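Local coordinates for catalase (Corynebacterium glutamicum atcc 13032, PDB 4B7H), which breaks hydrogen peroxide down to water and oxygen at a haem iron, and is inhibited by nitric oxide, at the interface of chains A and B and the interface of chains A and C. Numbering follows the deposited sequence. Chains: chain A/B/C, Catalase.

Contact 1: the interface of chains A and B. Residues chain A 379, 381, 396-398; chain B 157, 160, 166, 175.
A chi1 of -63° sets CG of B:His160 anti to its own carbonyl carbon, and the imidazole reaches from helix 155-162 between two loop stretches of chain A. A:Arg381, CG tucked between the backbone N and the carbonyl carbon (chi1 67°) and the chain then extended to NE, runs antiparallel alongside it. NE of A:Arg381 lies over the face of the B:His160 imidazole, towards its CD2-NE2 edge, 3.7 Å from the ring centroid, the guanidinium tilted 40° to the ring (cation-pi). In its ring plane, ND1 of B:His160 donates to the backbone O of A:Ser396 at 2.7 Å. NH1 of A:Arg381 gives a hydrogen bond to the side-chain amide OD1 of B:Asn166 (2.9 Å), nearly along the C=O axis and close to the guanidinium plane. One helical turn before the histidine, the carboxylate OD1 of B:Asp157 takes the backbone N-H of A:Ser398 at 3.0 Å, met from above the carboxylate plane, and two waters carry that oxygen on to A:Ser396 O and A:Ser398 OG. From helix 173-182, CG of B:Met175 packs on CE1 of A:Tyr397 (3.4 Å). The patch fastens loops of one subunit against helices 155-162 and 173-182 of another and the loop between them, helping hold the catalase tetramer together.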
# COMPACT_ATOMS: atom_id res chain seq x y z
N TYR A 379 12.49 20.28 1.23
CA TYR A 379 12.28 20.17 -0.21
C TYR A 379 11.55 18.87 -0.59
O TYR A 379 11.21 18.66 -1.75
CB TYR A 379 13.60 20.31 -0.97
CG TYR A 379 14.10 21.73 -0.95
CD1 TYR A 379 13.64 22.66 -1.86
CD2 TYR A 379 15.03 22.15 -0.00
CE1 TYR A 379 14.09 23.98 -1.84
CE2 TYR A 379 15.49 23.46 0.02
CZ TYR A 379 15.02 24.37 -0.90
OH TYR A 379 15.46 25.67 -0.88
N ARG A 381 8.45 16.39 -1.12
CA ARG A 381 7.16 16.73 -1.71
C ARG A 381 6.39 15.47 -2.07
O ARG A 381 6.95 14.36 -2.06
CB ARG A 381 7.37 17.57 -2.98
CG ARG A 381 8.04 16.80 -4.11
CD ARG A 381 8.15 17.63 -5.37
NE ARG A 381 8.43 16.80 -6.53
CZ ARG A 381 8.30 17.21 -7.79
NH1 ARG A 381 7.90 18.45 -8.05
NH2 ARG A 381 8.56 16.39 -8.79
N SER A 396 11.43 23.64 -5.49
CA SER A 396 11.47 22.23 -5.13
C SER A 396 12.91 21.69 -5.04
O SER A 396 13.12 20.52 -4.76
CB SER A 396 10.74 21.44 -6.21
OG SER A 396 11.42 21.62 -7.44
N TYR A 397 13.89 22.55 -5.27
CA TYR A 397 15.28 22.12 -5.40
C TYR A 397 16.17 23.16 -4.73
O TYR A 397 15.82 24.34 -4.70
CB TYR A 397 15.65 22.01 -6.89
CG TYR A 397 15.54 23.36 -7.59
CD1 TYR A 397 14.30 23.87 -7.99
CD2 TYR A 397 16.68 24.16 -7.80
CE1 TYR A 397 14.20 25.12 -8.58
CE2 TYR A 397 16.58 25.41 -8.41
CZ TYR A 397 15.33 25.88 -8.79
OH TYR A 397 15.21 27.12 -9.38
N SER A 398 17.31 22.73 -4.21
CA SER A 398 18.35 23.68 -3.81
C SER A 398 19.68 23.16 -4.36
O SER A 398 19.86 21.95 -4.50
CB SER A 398 18.40 23.91 -2.29
OG SER A 398 19.23 22.95 -1.64
N ASP B 157 17.44 16.95 -5.64
CA ASP B 157 17.39 18.33 -6.12
C ASP B 157 17.44 18.36 -7.63
O ASP B 157 16.63 19.02 -8.29
CB ASP B 157 18.55 19.14 -5.55
CG ASP B 157 18.47 19.27 -4.05
OD1 ASP B 157 17.44 19.79 -3.56
OD2 ASP B 157 19.42 18.84 -3.36
N HIS B 160 14.07 16.80 -8.99
CA HIS B 160 12.98 17.78 -9.02
C HIS B 160 13.28 18.88 -10.06
O HIS B 160 12.41 19.27 -10.85
CB HIS B 160 12.78 18.47 -7.67
CG HIS B 160 12.37 17.57 -6.53
ND1 HIS B 160 12.42 17.91 -5.20
CD2 HIS B 160 11.88 16.31 -6.58
CE1 HIS B 160 11.96 16.90 -4.47
NE2 HIS B 160 11.63 15.92 -5.29
N ASN B 166 6.02 22.74 -8.59
CA ASN B 166 4.97 22.35 -7.65
C ASN B 166 3.63 23.05 -7.87
O ASN B 166 2.58 22.46 -7.60
CB ASN B 166 5.43 22.53 -6.20
CG ASN B 166 6.51 21.54 -5.81
OD1 ASN B 166 6.68 20.49 -6.43
ND2 ASN B 166 7.25 21.87 -4.75
N MET B 175 13.98 26.76 -13.99
CA MET B 175 14.34 25.82 -12.94
C MET B 175 15.51 24.91 -13.32
O MET B 175 16.44 24.71 -12.53
CB MET B 175 13.13 24.99 -12.54
CG MET B 175 13.48 23.81 -11.68
SD MET B 175 12.09 23.04 -10.81
CE MET B 175 11.11 22.42 -12.16
O HOH W 1 15.01 18.34 -3.53
O HOH W 2 9.43 20.57 -3.11
O HOH W 3 17.77 20.77 -1.13

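Contact 2: the interface of chains A and C. Residues chain A 17-18; chain C 391, 394, 403-404.
The stem of A:Lys17 lies across the face of the C:Glu394 carboxylate, roughly perpendicular to the glutamate chain. CG of A:Lys17 is anti to its backbone N (chi1 -165°) and the chain runs on extended, which carries its methylenes past the acid. C:Glu394 instead bends at chi2 (-60°), turning its carboxylate towards that stem. CG of A:Lys17 sits 3.7 Å from the carboxyl carbon CD of C:Glu394, almost straight above it, and further out CE approaches OE2 of the same residue at 3.3 Å. The charged tip overshoots: the ammonium NZ of A:Lys17 stays 4.4 Å from C:Glu394 OE2, too far for a salt bridge, so any attraction between the two probably acts through longer-range electrostatics. At the root of the lysine, the methyl CB of C:Ala391 packs against the backbone, 3.8 Å from CA of A:Lys17. Both sides are loop, and the patch is a light van der Waals touch between an N-terminal segment of one subunit and a loop stretch of the other, one part of the two-fold A-C interface of the tetramer. Beyond the lysine, the chain of A:Leu18 turns its carbonyl towards the backbone of C:Lys404, with O of A:Leu18 3.5 Å from CA of C:Lys404.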
# COMPACT_ATOMS: atom_id res chain seq x y z
N LYS A 17 -17.67 17.98 18.77
CA LYS A 17 -18.77 17.06 19.00
C LYS A 17 -19.90 17.39 18.03
O LYS A 17 -20.24 18.56 17.82
CB LYS A 17 -19.23 17.16 20.46
CG LYS A 17 -20.12 16.02 20.93
CD LYS A 17 -20.32 16.07 22.45
CE LYS A 17 -21.35 15.05 22.92
NZ LYS A 17 -21.90 15.41 24.26
N LEU A 18 -20.46 16.36 17.41
CA LEU A 18 -21.50 16.51 16.41
C LEU A 18 -22.77 15.80 16.88
O LEU A 18 -22.72 14.83 17.64
CB LEU A 18 -21.03 15.94 15.07
CG LEU A 18 -19.76 16.55 14.50
CD1 LEU A 18 -19.23 15.74 13.32
CD2 LEU A 18 -20.00 18.00 14.08
N ALA C 391 -14.49 13.81 18.10
CA ALA C 391 -14.38 14.32 19.46
C ALA C 391 -14.17 13.19 20.46
O ALA C 391 -14.75 12.09 20.33
CB ALA C 391 -15.63 15.12 19.83
N GLU C 394 -16.50 9.98 21.73
CA GLU C 394 -17.75 9.80 20.99
C GLU C 394 -17.93 8.33 20.57
O GLU C 394 -16.95 7.61 20.38
CB GLU C 394 -17.81 10.73 19.78
CG GLU C 394 -18.06 12.18 20.19
CD GLU C 394 -19.38 12.34 20.94
OE1 GLU C 394 -20.44 12.30 20.28
OE2 GLU C 394 -19.36 12.51 22.17
N ASP C 403 -25.63 11.00 21.74
CA ASP C 403 -26.34 11.97 20.90
C ASP C 403 -25.73 12.18 19.51
O ASP C 403 -26.20 13.03 18.76
CB ASP C 403 -26.47 13.32 21.62
CG ASP C 403 -27.39 13.24 22.83
OD1 ASP C 403 -28.54 12.76 22.68
OD2 ASP C 403 -26.96 13.64 23.93
N LYS C 404 -24.71 11.40 19.16
CA LYS C 404 -24.03 11.55 17.87
C LYS C 404 -25.01 11.38 16.70
O LYS C 404 -24.94 12.10 15.68
CB LYS C 404 -22.84 10.59 17.75
CG LYS C 404 -22.06 10.67 16.44
CD LYS C 404 -20.81 9.79 16.55
CE LYS C 404 -20.15 9.58 15.20
NZ LYS C 404 -19.58 10.83 14.62

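Contact 3: the interface of chains A and C. Residues chain A 377, 379, 398, 405-407; chain C 21-23, 33.
Loops meet on both sides here: segments of chain A around A:Asn377 and A:Ala406 receive the N-terminal stretch C:Asn21 to C:Thr23 together with C:Glu33, and A:Ala406 and C:Asn21 form a parallel beta bridge. Backbone N of C:Thr23 donates to A:Asn377 O (2.8 Å), and the reverse bond runs from A:Asn377 N to the hydroxyl OG1 of C:Thr23 (3.0 Å). The carbonyl O of A:Ala406 accepts from two donors on opposite faces of its plane: the backbone N of C:Thr22 at 2.9 Å and the amide ND2 of C:Asn21, a poorly ordered residue, at 3.3 Å. C:Thr22 splits its branches: OG1 sits between the backbone N and the carbonyl carbon (chi1 47°) and donates to the carboxylate OE2 of C:Glu33 (2.8 Å), while methyl CG2, anti to the carbonyl carbon, touches the rim of the A:Tyr379 ring, 3.5 Å from CE2. OE2 is also joined through a water to the backbone N of A:Tyr379. The tyrosine is steadied by its phenol OH, which donates in the carbonyl plane, on a lone pair, to A:Gly405 O at 2.6 Å. Threading the N-terminal stretch of one subunit between loops of another, the contact helps interlock the subunits of the catalase tetramer.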
# COMPACT_ATOMS: atom_id res chain seq x y z
N ASN A 377 10.80 22.96 7.22
CA ASN A 377 11.24 23.59 5.98
C ASN A 377 11.99 22.56 5.15
O ASN A 377 13.18 22.31 5.38
CB ASN A 377 12.12 24.81 6.27
CG ASN A 377 12.51 25.57 5.01
OD1 ASN A 377 11.98 25.31 3.93
ND2 ASN A 377 13.45 26.50 5.14
N TYR A 379 12.49 20.28 1.23
CA TYR A 379 12.28 20.17 -0.21
C TYR A 379 11.55 18.87 -0.59
O TYR A 379 11.21 18.66 -1.75
CB TYR A 379 13.60 20.31 -0.97
CG TYR A 379 14.10 21.73 -0.95
CD1 TYR A 379 13.64 22.66 -1.86
CD2 TYR A 379 15.03 22.15 -0.00
CE1 TYR A 379 14.09 23.98 -1.84
CE2 TYR A 379 15.49 23.46 0.02
CZ TYR A 379 15.02 24.37 -0.90
OH TYR A 379 15.46 25.67 -0.88
N SER A 398 17.31 22.73 -4.21
CA SER A 398 18.35 23.68 -3.81
C SER A 398 19.68 23.16 -4.36
O SER A 398 19.86 21.95 -4.50
CB SER A 398 18.40 23.91 -2.29
OG SER A 398 19.23 22.95 -1.64
N GLY A 405 16.04 28.42 1.16
CA GLY A 405 17.27 28.11 1.88
C GLY A 405 17.83 26.71 1.70
O GLY A 405 17.31 25.90 0.95
N ALA A 406 18.93 26.44 2.40
CA ALA A 406 19.56 25.13 2.36
C ALA A 406 20.07 24.80 3.77
O ALA A 406 19.53 25.31 4.75
CB ALA A 406 20.68 25.11 1.34
N GLY A 407 21.07 23.94 3.90
CA GLY A 407 21.53 23.56 5.22
C GLY A 407 22.33 24.66 5.90
O GLY A 407 22.82 25.57 5.23
N ASN C 21 17.18 28.31 7.05
CA ASN C 21 17.73 27.02 6.72
C ASN C 21 16.66 25.94 6.73
O ASN C 21 15.60 26.10 7.35
CB ASN C 21 18.86 26.66 7.69
CG ASN C 21 19.98 27.69 7.68
OD1 ASN C 21 20.20 28.40 8.66
ND2 ASN C 21 20.69 27.78 6.56
N THR C 22 16.91 24.85 6.03
CA THR C 22 15.97 23.75 5.99
C THR C 22 16.03 22.95 7.29
O THR C 22 16.99 23.06 8.06
CB THR C 22 16.25 22.83 4.80
OG1 THR C 22 17.66 22.56 4.74
CG2 THR C 22 15.81 23.51 3.50
N THR C 23 14.98 22.18 7.54
CA THR C 23 14.93 21.28 8.69
C THR C 23 14.63 19.87 8.21
O THR C 23 14.04 19.69 7.13
CB THR C 23 13.82 21.65 9.69
OG1 THR C 23 12.53 21.40 9.09
CG2 THR C 23 13.91 23.12 10.11
N GLU C 33 22.47 20.35 2.37
CA GLU C 33 21.70 19.83 1.25
C GLU C 33 22.64 19.43 0.11
O GLU C 33 22.17 19.00 -0.96
CB GLU C 33 20.72 20.88 0.71
CG GLU C 33 19.64 21.34 1.67
CD GLU C 33 18.63 20.26 2.02
OE1 GLU C 33 18.75 19.10 1.55
OE2 GLU C 33 17.71 20.57 2.80
O HOH W 4 15.19 19.65 2.66

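Contact 4: the interface of chains A and C. Residues chain A 136, 331-333, 365, 372; chain C 24-27, 54.
This contact belongs to the N-terminal arm exchange of the catalase family, in which C:Arg24 to C:Asn26 lie against strand 135-142, the loop 331-333 and the 3-10 helix 364-366 of chain A. C:Asn26 grips the strand twice. The backbone O of C:Asn26 accepts from A:Asn136 N at 2.8 Å, and its side-chain amide ND2 donates back to A:Asn136 O at 2.9 Å. A chi1 of 76° tucks CG in between the backbone N and the carbonyl carbon, turning the amide towards the strand, and ND2 of C:Asn26 reaches A:Ile333 O (3.1 Å) from above that carbonyl's plane. The side chains of A:Asn332 and C:Asn26 pass head to tail with their amide planes nearly parallel. A:Arg365, bent at chi2 (-85°), lays CG against CB of C:His25 at 3.6 Å. NH1 of A:Arg365 donates in the guanidinium plane to OD1 of A:Asn332 (2.8 Å), helping fix its rotation. NH2 of A:Arg365 forms a salt bridge with C:Glu54 OE1 (3.0 Å), an ionic contact, the N-H not pointing at the oxygen and the carboxylate turned steeply against the guanidinium plane. OE2 of C:Glu54 takes the backbone N-H of C:His25 at 2.7 Å on its syn side, 30° out of the carboxylate plane.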
# COMPACT_ATOMS: atom_id res chain seq x y z
N ASN A 136 11.32 17.56 17.24
CA ASN A 136 10.96 16.44 18.10
C ASN A 136 12.20 15.64 18.45
O ASN A 136 12.92 15.18 17.57
CB ASN A 136 9.93 15.52 17.43
CG ASN A 136 8.59 16.20 17.20
OD1 ASN A 136 8.28 17.21 17.85
ND2 ASN A 136 7.78 15.66 16.28
N GLY A 331 16.22 8.14 15.75
CA GLY A 331 16.86 9.07 14.82
C GLY A 331 16.35 10.49 14.93
O GLY A 331 16.92 11.42 14.33
N ASN A 332 15.26 10.68 15.67
CA ASN A 332 14.76 12.02 15.97
C ASN A 332 15.63 12.67 17.04
O ASN A 332 15.23 12.79 18.21
CB ASN A 332 13.30 11.96 16.41
CG ASN A 332 12.36 11.74 15.25
OD1 ASN A 332 12.69 12.03 14.09
ND2 ASN A 332 11.17 11.23 15.54
N ILE A 333 16.84 13.07 16.64
CA ILE A 333 17.73 13.80 17.52
C ILE A 333 17.69 15.29 17.19
O ILE A 333 17.16 15.69 16.15
CB ILE A 333 19.16 13.24 17.48
CG1 ILE A 333 19.76 13.33 16.06
CG2 ILE A 333 19.19 11.81 18.01
CD1 ILE A 333 21.23 12.92 16.01
N ARG A 365 4.99 11.71 8.77
CA ARG A 365 5.51 12.83 9.57
C ARG A 365 4.51 13.97 9.66
O ARG A 365 4.64 14.83 10.54
CB ARG A 365 6.80 13.39 8.96
CG ARG A 365 7.98 12.44 8.94
CD ARG A 365 8.74 12.44 10.22
NE ARG A 365 10.01 11.74 10.06
CZ ARG A 365 10.94 11.70 11.00
NH1 ARG A 365 10.74 12.34 12.15
NH2 ARG A 365 12.07 11.04 10.79
N PRO A 372 6.27 18.39 14.47
CA PRO A 372 6.87 19.16 15.56
C PRO A 372 6.09 20.45 15.84
O PRO A 372 5.11 20.75 15.16
CB PRO A 372 8.27 19.46 15.02
CG PRO A 372 8.12 19.46 13.54
CD PRO A 372 7.08 18.41 13.24
N ARG C 24 15.02 18.89 9.01
CA ARG C 24 14.55 17.52 8.80
C ARG C 24 13.07 17.45 9.15
O ARG C 24 12.48 18.42 9.65
CB ARG C 24 15.34 16.53 9.65
CG ARG C 24 16.82 16.50 9.30
CD ARG C 24 17.53 15.24 9.81
NE ARG C 24 16.86 14.55 10.91
CZ ARG C 24 17.18 14.64 12.20
NH1 ARG C 24 18.16 15.43 12.62
NH2 ARG C 24 16.48 13.94 13.08
N HIS C 25 12.45 16.31 8.87
CA HIS C 25 11.02 16.17 9.08
C HIS C 25 10.60 16.14 10.55
O HIS C 25 9.41 16.25 10.86
CB HIS C 25 10.46 15.00 8.27
CG HIS C 25 10.65 15.18 6.80
ND1 HIS C 25 10.46 14.16 5.89
CD2 HIS C 25 11.03 16.26 6.08
CE1 HIS C 25 10.70 14.61 4.67
NE2 HIS C 25 11.06 15.88 4.76
N ASN C 26 11.58 16.00 11.44
CA ASN C 26 11.31 16.16 12.87
C ASN C 26 11.46 17.61 13.32
O ASN C 26 11.22 17.91 14.49
CB ASN C 26 12.21 15.27 13.73
CG ASN C 26 13.63 15.80 13.84
OD1 ASN C 26 14.18 16.36 12.89
ND2 ASN C 26 14.23 15.64 15.02
N GLY C 27 11.84 18.51 12.41
CA GLY C 27 12.03 19.90 12.77
C GLY C 27 13.46 20.32 13.13
O GLY C 27 13.70 21.51 13.33
N GLU C 54 16.61 10.27 4.79
CA GLU C 54 15.24 10.78 4.82
C GLU C 54 14.90 11.42 3.48
O GLU C 54 13.80 11.23 2.95
CB GLU C 54 15.11 11.80 5.95
CG GLU C 54 13.71 12.32 6.19
CD GLU C 54 13.65 13.10 7.49
OE1 GLU C 54 13.54 12.47 8.56
OE2 GLU C 54 13.76 14.34 7.46
O HOH W 5 6.60 16.84 10.24

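Contacts 3 and 4 follow one another along the same N-terminal stretch of chain C, from C:Asn21 to C:Gly27, with their C-alpha centres about 14 Å apart. Contact 1 lies about 10 Å from contact 3 and 19 Å from contact 4, sharing A:Tyr379 and A:Ser398 with contact 3, so one region of chain A meets chains B and C at once. Contact 2 stands apart, its C-alpha centre about 34 Å from that of contact 4 and 42 Å from those of contacts 1 and 3, and brushes the N-terminal segment of chain A against chain C. Repeated by symmetry, the four would help make the tetramer an interwoven assembly.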